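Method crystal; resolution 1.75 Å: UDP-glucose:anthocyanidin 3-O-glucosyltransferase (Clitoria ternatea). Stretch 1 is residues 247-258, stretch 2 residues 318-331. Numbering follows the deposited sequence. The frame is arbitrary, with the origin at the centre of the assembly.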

ATOM      1  N   PRO A 247      -4.931  18.587  -7.949  1.00 69.06           N
ATOM      2  CA  PRO A 247      -4.606  18.937  -9.337  1.00 68.47           C
ATOM      3  C   PRO A 247      -3.134  19.294  -9.485  1.00 65.44           C
ATOM      4  O   PRO A 247      -2.613  20.093  -8.705  1.00 63.37           O
ATOM      5  N   GLU A 248      -2.471  18.692 -10.466  1.00 64.11           N
ATOM      6  CA  GLU A 248      -1.027  18.824 -10.582  1.00 60.77           C
ATOM      7  C   GLU A 248      -0.572  19.006 -12.030  1.00 47.78           C
ATOM      8  O   GLU A 248      -1.090  18.369 -12.951  1.00 35.15           O
ATOM      9  N   ILE A 249       0.401  19.889 -12.218  1.00 44.00           N
ATOM     10  CA  ILE A 249       0.967  20.132 -13.537  1.00 33.62           C
ATOM     11  C   ILE A 249       1.878  18.977 -13.952  1.00 35.24           C
ATOM     12  O   ILE A 249       2.820  18.629 -13.240  1.00 38.41           O
ATOM     13  N   ASP A 250       1.567  18.381 -15.097  1.00 29.61           N
ATOM     14  CA  ASP A 250       2.379  17.318 -15.695  1.00 28.71           C
ATOM     15  C   ASP A 250       3.665  17.952 -16.217  1.00 21.39           C
ATOM     16  O   ASP A 250       3.829  18.142 -17.421  1.00 23.02           O
ATOM     17  N   SER A 251       4.570  18.289 -15.303  1.00 26.71           N
ATOM     18  CA  SER A 251       5.782  19.032 -15.650  1.00 41.72           C
ATOM     19  C   SER A 251       6.618  18.368 -16.749  1.00 43.84           C
ATOM     20  O   SER A 251       7.260  19.054 -17.552  1.00 44.91           O
ATOM     21  N   ASN A 252       6.585  17.040 -16.803  1.00 39.10           N
ATOM     22  CA  ASN A 252       7.375  16.305 -17.779  1.00 40.51           C
ATOM     23  C   ASN A 252       6.610  15.970 -19.057  1.00 38.34           C
ATOM     24  O   ASN A 252       7.167  15.377 -19.976  1.00 43.73           O
ATOM     25  N   GLY A 253       5.336  16.342 -19.118  1.00 22.94           N
ATOM     26  CA  GLY A 253       4.535  16.080 -20.306  1.00 27.12           C
ATOM     27  C   GLY A 253       4.317  14.598 -20.584  1.00 29.17           C
ATOM     28  O   GLY A 253       4.284  14.164 -21.743  1.00 24.35           O
ATOM     29  N   CYS A 254       4.154  13.822 -19.517  1.00 31.09           N
ATOM     30  CA  CYS A 254       4.006  12.372 -19.625  1.00 26.27           C
ATOM     31  C   CYS A 254       2.822  11.957 -20.470  1.00 23.91           C
ATOM     32  O   CYS A 254       2.945  11.101 -21.350  1.00 23.14           O
ATOM     33  N   LEU A 255       1.667  12.556 -20.194  1.00 20.22           N
ATOM     34  CA  LEU A 255       0.442  12.143 -20.856  1.00 21.25           C
ATOM     35  C   LEU A 255       0.465  12.489 -22.331  1.00 21.90           C
ATOM     36  O   LEU A 255       0.010  11.702 -23.166  1.00 24.82           O
ATOM     37  N   SER A 256       0.998  13.668 -22.647  1.00 21.39           N
ATOM     38  CA  SER A 256       1.088  14.100 -24.031  1.00 27.87           C
ATOM     39  C   SER A 256       2.041  13.163 -24.768  1.00 24.16           C
ATOM     40  O   SER A 256       1.774  12.742 -25.897  1.00 27.18           O
ATOM     41  N   TRP A 257       3.144  12.834 -24.106  1.00 23.13           N
ATOM     42  CA  TRP A 257       4.112  11.895 -24.656  1.00 19.53           C
ATOM     43  C   TRP A 257       3.450  10.537 -24.897  1.00 19.51           C
ATOM     44  O   TRP A 257       3.617   9.929 -25.957  1.00 21.06           O
ATOM     45  N   LEU A 258       2.683  10.071 -23.913  1.00 20.19           N
ATOM     46  CA  LEU A 258       1.979   8.795 -24.043  1.00 17.72           C
ATOM     47  C   LEU A 258       0.930   8.837 -25.166  1.00 20.56           C
ATOM     48  O   LEU A 258       0.693   7.828 -25.831  1.00 21.94           O
ATOM     49  N   THR A 318      14.786   9.486 -27.608  1.00 17.62           N
ATOM     50  CA  THR A 318      13.770   9.529 -28.649  1.00 18.74           C
ATOM     51  C   THR A 318      12.662   8.488 -28.468  1.00 25.42           C
ATOM     52  O   THR A 318      11.688   8.492 -29.224  1.00 28.09           O
ATOM     53  N   ARG A 319      12.807   7.601 -27.480  1.00 11.78           N
ATOM     54  CA  ARG A 319      11.800   6.567 -27.247  1.00 10.65           C
ATOM     55  C   ARG A 319      11.478   6.361 -25.777  1.00 14.98           C
ATOM     56  O   ARG A 319      10.666   5.515 -25.426  1.00 12.40           O
ATOM     57  N   GLY A 320      12.107   7.129 -24.904  1.00 13.56           N
ATOM     58  CA  GLY A 320      11.897   6.915 -23.488  1.00 12.29           C
ATOM     59  C   GLY A 320      11.976   8.203 -22.714  1.00 13.63           C
ATOM     60  O   GLY A 320      12.549   9.182 -23.185  1.00 15.26           O
ATOM     61  N   LYS A 321      11.382   8.202 -21.526  1.00 11.66           N
ATOM     62  CA  LYS A 321      11.435   9.355 -20.641  1.00 15.84           C
ATOM     63  C   LYS A 321      11.924   8.864 -19.297  1.00 15.46           C
ATOM     64  O   LYS A 321      11.341   7.940 -18.729  1.00 17.60           O
ATOM     65  N   VAL A 322      12.995   9.469 -18.797  1.00 11.81           N
ATOM     66  CA  VAL A 322      13.476   9.178 -17.453  1.00  9.08           C
ATOM     67  C   VAL A 322      13.247  10.442 -16.645  1.00 10.49           C
ATOM     68  O   VAL A 322      13.854  11.481 -16.923  1.00 12.88           O
ATOM     69  N   VAL A 323      12.334  10.372 -15.673  1.00  8.86           N
ATOM     70  CA  VAL A 323      11.879  11.569 -14.974  1.00 13.23           C
ATOM     71  C   VAL A 323      11.816  11.327 -13.474  1.00 13.80           C
ATOM     72  O   VAL A 323      11.790  10.183 -13.026  1.00 16.67           O
ATOM     73  N   SER A 324      11.796  12.406 -12.699  1.00 14.25           N
ATOM     74  CA  SER A 324      11.820  12.299 -11.247  1.00 19.74           C
ATOM     75  C   SER A 324      10.443  11.993 -10.673  1.00 22.06           C
ATOM     76  O   SER A 324      10.333  11.425  -9.586  1.00 25.33           O
ATOM     77  N   TRP A 325       9.401  12.367 -11.409  1.00 17.96           N
ATOM     78  CA  TRP A 325       8.024  12.209 -10.944  1.00 22.02           C
ATOM     79  C   TRP A 325       7.057  12.067 -12.116  1.00 25.51           C
ATOM     80  O   TRP A 325       7.248  12.689 -13.161  1.00 21.90           O
ATOM     81  N   VAL A 326       6.026  11.240 -11.946  1.00 19.29           N
ATOM     82  CA  VAL A 326       4.927  11.182 -12.904  1.00 15.21           C
ATOM     83  C   VAL A 326       3.598  11.228 -12.153  1.00 18.87           C
ATOM     84  O   VAL A 326       3.529  10.844 -10.983  1.00 21.12           O
ATOM     85  N   PRO A 327       2.541  11.709 -12.819  1.00 21.04           N
ATOM     86  CA  PRO A 327       1.194  11.551 -12.253  1.00 20.54           C
ATOM     87  C   PRO A 327       0.765  10.090 -12.439  1.00 20.55           C
ATOM     88  O   PRO A 327       0.141   9.739 -13.448  1.00 20.56           O
ATOM     89  N   GLN A 328       1.117   9.239 -11.480  1.00 19.06           N
ATOM     90  CA  GLN A 328       1.036   7.793 -11.698  1.00 19.39           C
ATOM     91  C   GLN A 328      -0.377   7.299 -11.992  1.00 19.77           C
ATOM     92  O   GLN A 328      -0.558   6.457 -12.862  1.00 16.18           O
ATOM     93  N   SER A 329      -1.369   7.851 -11.286  1.00 17.71           N
ATOM     94  CA  SER A 329      -2.770   7.496 -11.499  1.00 17.90           C
ATOM     95  C   SER A 329      -3.143   7.683 -12.955  1.00 23.32           C
ATOM     96  O   SER A 329      -3.771   6.817 -13.568  1.00 23.77           O
ATOM     97  N   HIS A 330      -2.747   8.828 -13.505  1.00 18.80           N
ATOM     98  CA  HIS A 330      -3.052   9.144 -14.891  1.00 16.42           C
ATOM     99  C   HIS A 330      -2.210   8.311 -15.839  1.00 13.24           C
ATOM    100  O   HIS A 330      -2.684   7.916 -16.910  1.00 17.82           O
ATOM    101  N   VAL A 331      -0.960   8.050 -15.463  1.00 15.27           N
ATOM    102  CA  VAL A 331      -0.097   7.221 -16.310  1.00 16.65           C
ATOM    103  C   VAL A 331      -0.629   5.799 -16.395  1.00 15.15           C
ATOM    104  O   VAL A 331      -0.749   5.239 -17.484  1.00 15.48           O
TER

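No direct hydrogen bond links the two stretches, although together they bury 776 Å²; the contact rests on apolar packing, one CH-pi interaction and one bridging water. Thr318 takes no part. Arg319 directs its CA-to-CB bond away and contributes its backbone instead: its O lies 3.4 Å from Trp257 CZ2, near the plane of the indole and so at the ring edge.

In the strand 320-323, the alternation of side chains decides who makes contact. Lys321 points toward stretch 1, Val322 is out of reach, and Val323 points toward it again. Lys321 (chi1 -86°, m; chi2 t) lays its aliphatic part over one face of Trp257, whose t rotamer with chi2 86° presents that face. Lys321 CG sits 4.0 Å from the centroid of the Trp257 five-membered ring and only 3° off the normal, which is strong evidence for a CH-pi contact. Farther out, Lys321 CE is 3.0 Å from Asn252 O, and Lys321 NZ is 3.3 Å from the same Asn252 O, but the poor angle rules out a hydrogen bond.

Val323 (m) places CG1 3.6 Å from Asn252 OD1. That oxygen accepts a hydrogen bond from water 1 at 2.8 Å from the water O, and the water O in turn accepts one from Ser324 N at 3.1 Å, so the bridge reaches the backbone of Ser324 while its side chain stays out of contact.

Trp325 (t, chi2 91°) has the largest covered area, 101 Å². Its CA-to-CB bond runs sideways, yet the indole end comes nearer: Trp325 CZ2 is 3.1 Å from Glu248 OE1, on a poorly ordered side chain, and Trp325 CZ3 is 3.6 Å from Ile249 O. Asn252 ND2 (chi1 m) approaches Trp325 O to 2.8 Å, a short distance whose angle nevertheless fails the hydrogen-bond test. Trp325 N is buried without a partner.

Val326 (m) brings CG1 to 3.5 Å from Cys254 SG, and Pro327, C-gamma endo and N-cap of the following helix, sets CD 4.3 Å from the same Cys254 SG. Pro327 CD also lies 3.8 Å from Asp250 OD1, which is itself engaged within stretch 1: Cys254 N donates to Asp250 OD1 (3.0 Å, 155°) and Leu255 N to Asp250 OD2 (3.0 Å, 166°), tying the turn to the helix start.

Gln328 and Ser329 are out of reach. His330 (m) meets Leu255 (m, t), with CB 3.8 Å from Leu255 CD1. Val331 (t) closes the contact, its CG2 4.3 Å from Cys254 CB and its CG1 4.1 Å from Leu258 CD1.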

ATOM      1  CB  PRO A 247      -5.479  20.163  -9.583  1.00 69.31           C
ATOM      2  CG  PRO A 247      -6.704  19.880  -8.782  1.00 69.13           C
ATOM      3  CD  PRO A 247      -6.243  19.127  -7.550  1.00 68.46           C
ATOM      4  CB  GLU A 248      -0.342  17.608  -9.957  1.00 67.77           C
ATOM      5  CG  GLU A 248       1.030  17.893  -9.383  1.00 75.42           C
ATOM      6  CD  GLU A 248       1.455  16.863  -8.352  1.00 81.13           C
ATOM      7  OE1 GLU A 248       0.789  15.810  -8.243  1.00 83.12           O
ATOM      8  OE2 GLU A 248       2.456  17.112  -7.647  1.00 82.38           O
ATOM      9  CB  ILE A 249       1.731  21.468 -13.573  1.00 31.29           C
ATOM     10  CG1 ILE A 249       0.733  22.633 -13.532  1.00 29.24           C
ATOM     11  CG2 ILE A 249       2.591  21.570 -14.820  1.00 31.15           C
ATOM     12  CD1 ILE A 249       1.342  23.968 -13.130  1.00 32.19           C
ATOM     13  CB  ASP A 250       1.578  16.691 -16.839  1.00 30.98           C
ATOM     14  CG  ASP A 250       2.261  15.486 -17.470  1.00 33.91           C
ATOM     15  OD1 ASP A 250       3.239  14.949 -16.903  1.00 23.87           O
ATOM     16  OD2 ASP A 250       1.780  15.070 -18.546  1.00 41.18           O
ATOM     17  CB  SER A 251       6.628  19.303 -14.397  1.00 45.91           C
ATOM     18  OG  SER A 251       6.349  18.367 -13.373  1.00 39.30           O
ATOM     19  CB  ASN A 252       7.936  15.020 -17.163  1.00 44.63           C
ATOM     20  CG  ASN A 252       8.571  15.249 -15.804  1.00 42.54           C
ATOM     21  OD1 ASN A 252       9.715  15.693 -15.707  1.00 41.24           O
ATOM     22  ND2 ASN A 252       7.830  14.939 -14.746  1.00 42.48           N
ATOM     23  CB  CYS A 254       3.858  11.764 -18.239  1.00 30.35           C
ATOM     24  SG  CYS A 254       5.371  11.741 -17.314  1.00 30.23           S
ATOM     25  CB  LEU A 255      -0.784  12.752 -20.174  1.00 25.85           C
ATOM     26  CG  LEU A 255      -0.986  12.313 -18.727  1.00 22.01           C
ATOM     27  CD1 LEU A 255      -2.229  12.984 -18.136  1.00 27.56           C
ATOM     28  CD2 LEU A 255      -1.099  10.797 -18.641  1.00 23.01           C
ATOM     29  CB  SER A 256       1.579  15.547 -24.108  1.00 30.79           C
ATOM     30  OG  SER A 256       1.600  16.005 -25.447  1.00 36.89           O
ATOM     31  CB  TRP A 257       5.301  11.753 -23.707  1.00 24.89           C
ATOM     32  CG  TRP A 257       6.449  10.967 -24.283  1.00 23.04           C
ATOM     33  CD1 TRP A 257       7.463  11.451 -25.059  1.00 28.92           C
ATOM     34  CD2 TRP A 257       6.708   9.567 -24.114  1.00 18.17           C
ATOM     35  NE1 TRP A 257       8.329  10.438 -25.394  1.00 24.45           N
ATOM     36  CE2 TRP A 257       7.891   9.271 -24.822  1.00 21.24           C
ATOM     37  CE3 TRP A 257       6.054   8.534 -23.434  1.00 17.23           C
ATOM     38  CZ2 TRP A 257       8.436   7.985 -24.866  1.00 20.46           C
ATOM     39  CZ3 TRP A 257       6.595   7.257 -23.480  1.00 17.18           C
ATOM     40  CH2 TRP A 257       7.772   6.995 -24.191  1.00 16.35           C
ATOM     41  CB  LEU A 258       1.357   8.369 -22.699  1.00 17.03           C
ATOM     42  CG  LEU A 258       2.337   8.006 -21.574  1.00 11.98           C
ATOM     43  CD1 LEU A 258       1.662   7.898 -20.213  1.00 14.20           C
ATOM     44  CD2 LEU A 258       3.092   6.692 -21.883  1.00 13.47           C
ATOM     45  CB  THR A 318      14.407   9.417 -30.056  1.00 23.44           C
ATOM     46  OG1 THR A 318      15.318   8.314 -30.079  1.00 28.60           O
ATOM     47  CG2 THR A 318      15.179  10.684 -30.386  1.00 19.48           C
ATOM     48  CB  ARG A 319      12.225   5.228 -27.876  1.00 11.42           C
ATOM     49  CG  ARG A 319      13.490   4.612 -27.257  1.00 12.39           C
ATOM     50  CD  ARG A 319      13.847   3.330 -28.002  1.00 14.63           C
ATOM     51  NE  ARG A 319      14.990   2.600 -27.450  1.00 12.36           N
ATOM     52  CZ  ARG A 319      16.262   2.856 -27.747  1.00 12.82           C
ATOM     53  NH1 ARG A 319      16.572   3.852 -28.566  1.00 12.66           N
ATOM     54  NH2 ARG A 319      17.227   2.116 -27.215  1.00 14.32           N
ATOM     55  CB  LYS A 321      10.042   9.970 -20.455  1.00 16.66           C
ATOM     56  CG  LYS A 321       9.638  10.992 -21.510  1.00 25.02           C
ATOM     57  CD  LYS A 321       8.635  11.990 -20.941  1.00 28.82           C
ATOM     58  CE  LYS A 321       9.098  13.428 -21.170  1.00 35.43           C
ATOM     59  NZ  LYS A 321       8.708  13.960 -22.517  1.00 37.72           N
ATOM     60  CB  VAL A 322      14.964   8.799 -17.473  1.00 11.04           C
ATOM     61  CG1 VAL A 322      15.478   8.569 -16.052  1.00 12.19           C
ATOM     62  CG2 VAL A 322      15.175   7.547 -18.338  1.00 11.88           C
ATOM     63  CB  VAL A 323      10.502  12.021 -15.485  1.00 14.07           C
ATOM     64  CG1 VAL A 323      10.588  12.426 -16.954  1.00 17.67           C
ATOM     65  CG2 VAL A 323       9.491  10.915 -15.296  1.00 18.68           C
ATOM     66  CB  SER A 324      12.362  13.593 -10.626  1.00 18.64           C
ATOM     67  OG  SER A 324      13.690  13.826 -11.051  1.00 23.50           O
ATOM     68  CB  TRP A 325       7.627  13.421 -10.089  1.00 30.73           C
ATOM     69  CG  TRP A 325       6.165  13.482  -9.757  1.00 41.44           C
ATOM     70  CD1 TRP A 325       5.548  12.944  -8.663  1.00 44.87           C
ATOM     71  CD2 TRP A 325       5.135  14.121 -10.525  1.00 40.90           C
ATOM     72  NE1 TRP A 325       4.199  13.208  -8.704  1.00 44.81           N
ATOM     73  CE2 TRP A 325       3.920  13.927  -9.838  1.00 45.18           C
ATOM     74  CE3 TRP A 325       5.123  14.836 -11.730  1.00 42.39           C
ATOM     75  CZ2 TRP A 325       2.704  14.423 -10.316  1.00 41.61           C
ATOM     76  CZ3 TRP A 325       3.918  15.327 -12.201  1.00 38.05           C
ATOM     77  CH2 TRP A 325       2.726  15.119 -11.498  1.00 37.43           C
ATOM     78  CB  VAL A 326       4.961   9.888 -13.772  1.00 22.65           C
ATOM     79  CG1 VAL A 326       6.264   9.775 -14.524  1.00 21.15           C
ATOM     80  CG2 VAL A 326       4.732   8.660 -12.915  1.00 23.78           C
ATOM     81  CB  PRO A 327       0.351  12.499 -13.106  1.00 20.30           C
ATOM     82  CG  PRO A 327       1.052  12.543 -14.437  1.00 23.35           C
ATOM     83  CD  PRO A 327       2.529  12.372 -14.140  1.00 19.87           C
ATOM     84  CB  GLN A 328       1.655   7.020 -10.533  1.00 17.80           C
ATOM     85  CG  GLN A 328       1.613   5.505 -10.720  1.00 16.81           C
ATOM     86  CD  GLN A 328       2.374   4.766  -9.652  1.00 21.09           C
ATOM     87  OE1 GLN A 328       3.595   4.633  -9.726  1.00 21.68           O
ATOM     88  NE2 GLN A 328       1.658   4.273  -8.648  1.00 26.08           N
ATOM     89  CB  SER A 329      -3.686   8.382 -10.640  1.00 21.12           C
ATOM     90  OG  SER A 329      -3.443   8.185  -9.261  1.00 33.45           O
ATOM     91  CB  HIS A 330      -2.830  10.629 -15.163  1.00 24.18           C
ATOM     92  CG  HIS A 330      -3.914  11.506 -14.619  1.00 39.23           C
ATOM     93  ND1 HIS A 330      -3.978  11.873 -13.292  1.00 45.49           N
ATOM     94  CD2 HIS A 330      -4.980  12.083 -15.224  1.00 48.28           C
ATOM     95  CE1 HIS A 330      -5.038  12.642 -13.103  1.00 47.64           C
ATOM     96  NE2 HIS A 330      -5.660  12.785 -14.258  1.00 50.48           N
ATOM     97  CB  VAL A 331       1.372   7.226 -15.844  1.00 16.14           C
ATOM     98  CG1 VAL A 331       2.192   6.157 -16.594  1.00 13.63           C
ATOM     99  CG2 VAL A 331       1.985   8.614 -16.048  1.00 18.01           C
TER
HETATM  100  O   HOH W   1      11.939  15.170 -14.043  1.00 29.15           O